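Local coordinates for protein sortase (Streptomyces avermitilis, PDB 5GO5) that is a class E sortase, a cysteine transpeptidase that probably joins surface proteins to the cell wall without needing calcium, at residues A87-K92 with V120-G125. Residues are numbered along the deposited sequence; the frame is centred on the assembly and turned at random.
Sequences ARLGQK and VVLTDG. With SO4 (sulfate ion), chain D.
Leu89 reaches from the loop 87-92 to the strand end 120-125 with both methyls and illustrates how one apolar side chain can help seat a turn on a sheet. Its CD1 lies 3.9 Å from Leu122 CB and also meets Leu122 CD1, while CD2 comes equally near the same CB, so the two methyls straddle it. CG stands anti to the backbone N (chi1 -180°), which directs the fork to Leu122, and the two side chains cross at a slant. Phe129, Ala52 and Met54 of the flanking strands complete this buried, tightly packed side. Cutting Leu89 back to an alanine would probably open a gap beside Leu122 CB and lose the turn's apolar contact with this strand.

Toward solvent the fit slackens: CD2 of Leu89 comes only to 4.2 Å from Asp124 CB. The carboxylate of Asp124 serves its own hairpin, OD1 accepting from the backbone N of Thr126 and Thr127. On the loop's exposed flank, Gln91 NE2 donates to Leu89 O (3.3 Å), and farther out Lys92 NZ donates to O3 of a sulfate ion, probably from the crystallisation liquor, which Arg162 also holds. Gly90, its N bonded to Tyr131 OH, has the positive phi (81°) that suits the type II beta turn from Arg88 to Gln91; this turn leads into strand 93-98 and packs against strand 119-123 within the sortase beta-barrel, away from the active site.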
loop_
_atom_site.group_PDB
_atom_site.type_symbol
_atom_site.label_atom_id
_atom_site.label_comp_id
_atom_site.label_asym_id
_atom_site.label_seq_id
_atom_site.Cartn_x
_atom_site.Cartn_y
_atom_site.Cartn_z
ATOM N N ALA A 87 0.781 -11.311 0.293
ATOM C CA ALA A 87 0.537 -11.496 1.700
ATOM C C ALA A 87 -0.605 -10.641 2.178
ATOM O O ALA A 87 -0.830 -9.532 1.631
ATOM C CB ALA A 87 1.769 -11.109 2.478
ATOM N N ARG A 88 -1.288 -11.130 3.200
ATOM C CA ARG A 88 -2.311 -10.352 3.878
ATOM C C ARG A 88 -1.707 -9.291 4.779
ATOM O O ARG A 88 -0.524 -9.240 5.044
ATOM C CB ARG A 88 -3.268 -11.274 4.632
ATOM C CG ARG A 88 -4.033 -12.150 3.646
ATOM C CD ARG A 88 -5.113 -12.980 4.289
ATOM N NE ARG A 88 -4.777 -13.434 5.628
ATOM N N LEU A 89 -2.574 -8.383 5.226
ATOM C CA LEU A 89 -2.137 -7.235 5.975
ATOM C C LEU A 89 -1.368 -7.645 7.209
ATOM O O LEU A 89 -1.811 -8.497 8.012
ATOM C CB LEU A 89 -3.360 -6.372 6.279
ATOM C CG LEU A 89 -3.147 -5.105 7.050
ATOM C CD1 LEU A 89 -2.166 -4.187 6.404
ATOM C CD2 LEU A 89 -4.504 -4.460 7.206
ATOM N N GLY A 90 -0.160 -7.091 7.347
ATOM C CA GLY A 90 0.714 -7.330 8.472
ATOM C C GLY A 90 1.523 -8.602 8.435
ATOM O O GLY A 90 2.356 -8.833 9.304
ATOM N N GLN A 91 1.343 -9.420 7.401
ATOM C CA GLN A 91 1.940 -10.756 7.378
ATOM C C GLN A 91 3.320 -10.749 6.733
ATOM O O GLN A 91 3.712 -9.807 6.022
ATOM C CB GLN A 91 1.025 -11.730 6.629
ATOM C CG GLN A 91 -0.362 -11.861 7.225
ATOM C CD GLN A 91 -0.339 -12.159 8.712
ATOM O OE1 GLN A 91 0.236 -13.162 9.133
ATOM N NE2 GLN A 91 -0.930 -11.275 9.518
ATOM N N LYS A 92 4.080 -11.809 6.996
ATOM C CA LYS A 92 5.347 -11.988 6.353
ATOM C C LYS A 92 5.129 -12.145 4.863
ATOM O O LYS A 92 4.211 -12.876 4.434
ATOM C CB LYS A 92 6.087 -13.204 6.916
ATOM C CG LYS A 92 6.541 -12.999 8.348
ATOM C CD LYS A 92 7.257 -14.237 8.865
ATOM C CE LYS A 92 7.467 -14.116 10.360
ATOM N NZ LYS A 92 7.858 -15.450 10.903
ATOM N N VAL A 120 2.631 4.663 6.079
ATOM C CA VAL A 120 1.434 4.134 5.429
ATOM C C VAL A 120 0.725 3.298 6.469
ATOM O O VAL A 120 1.289 2.346 6.974
ATOM C CB VAL A 120 1.802 3.282 4.180
ATOM C CG1 VAL A 120 0.569 2.690 3.554
ATOM C CG2 VAL A 120 2.622 4.099 3.170
ATOM N N VAL A 121 -0.489 3.704 6.842
ATOM C CA VAL A 121 -1.178 3.179 7.989
ATOM C C VAL A 121 -2.457 2.505 7.545
ATOM O O VAL A 121 -3.202 3.106 6.759
ATOM C CB VAL A 121 -1.534 4.292 8.989
ATOM C CG1 VAL A 121 -2.240 3.736 10.208
ATOM C CG2 VAL A 121 -0.246 4.994 9.440
ATOM N N LEU A 122 -2.688 1.276 8.007
ATOM C CA LEU A 122 -3.930 0.588 7.741
ATOM C C LEU A 122 -4.597 0.091 8.982
ATOM O O LEU A 122 -3.936 -0.276 9.969
ATOM C CB LEU A 122 -3.746 -0.610 6.820
ATOM C CG LEU A 122 -3.269 -0.253 5.414
ATOM C CD1 LEU A 122 -1.762 -0.346 5.260
ATOM C CD2 LEU A 122 -3.968 -1.067 4.329
ATOM N N THR A 123 -5.923 0.049 8.923
ATOM C CA THR A 123 -6.706 -0.630 9.925
ATOM C C THR A 123 -7.544 -1.724 9.272
ATOM O O THR A 123 -8.098 -1.517 8.175
ATOM C CB THR A 123 -7.607 0.311 10.772
ATOM O OG1 THR A 123 -8.444 -0.489 11.612
ATOM C CG2 THR A 123 -8.448 1.241 9.913
ATOM N N ASP A 124 -7.610 -2.861 9.936
ATOM C CA ASP A 124 -8.551 -3.954 9.558
ATOM C C ASP A 124 -9.780 -3.985 10.462
ATOM O O ASP A 124 -10.548 -4.951 10.413
ATOM C CB ASP A 124 -7.874 -5.317 9.535
ATOM C CG ASP A 124 -7.329 -5.743 10.879
ATOM O OD1 ASP A 124 -7.539 -5.027 11.856
ATOM O OD2 ASP A 124 -6.585 -6.758 10.936
ATOM N N GLY A 125 -9.928 -2.985 11.313
ATOM C CA GLY A 125 -11.016 -2.958 12.268
ATOM C C GLY A 125 -10.649 -3.459 13.647
ATOM O O GLY A 125 -11.375 -3.182 14.634
HETATM S S SO4 D . 8.147 -13.251 14.215
HETATM O O1 SO4 D . 8.983 -12.335 13.381
HETATM O O2 SO4 D . 8.603 -13.106 15.625
HETATM O O3 SO4 D . 8.296 -14.628 13.688
HETATM O O4 SO4 D . 6.715 -12.908 14.206
#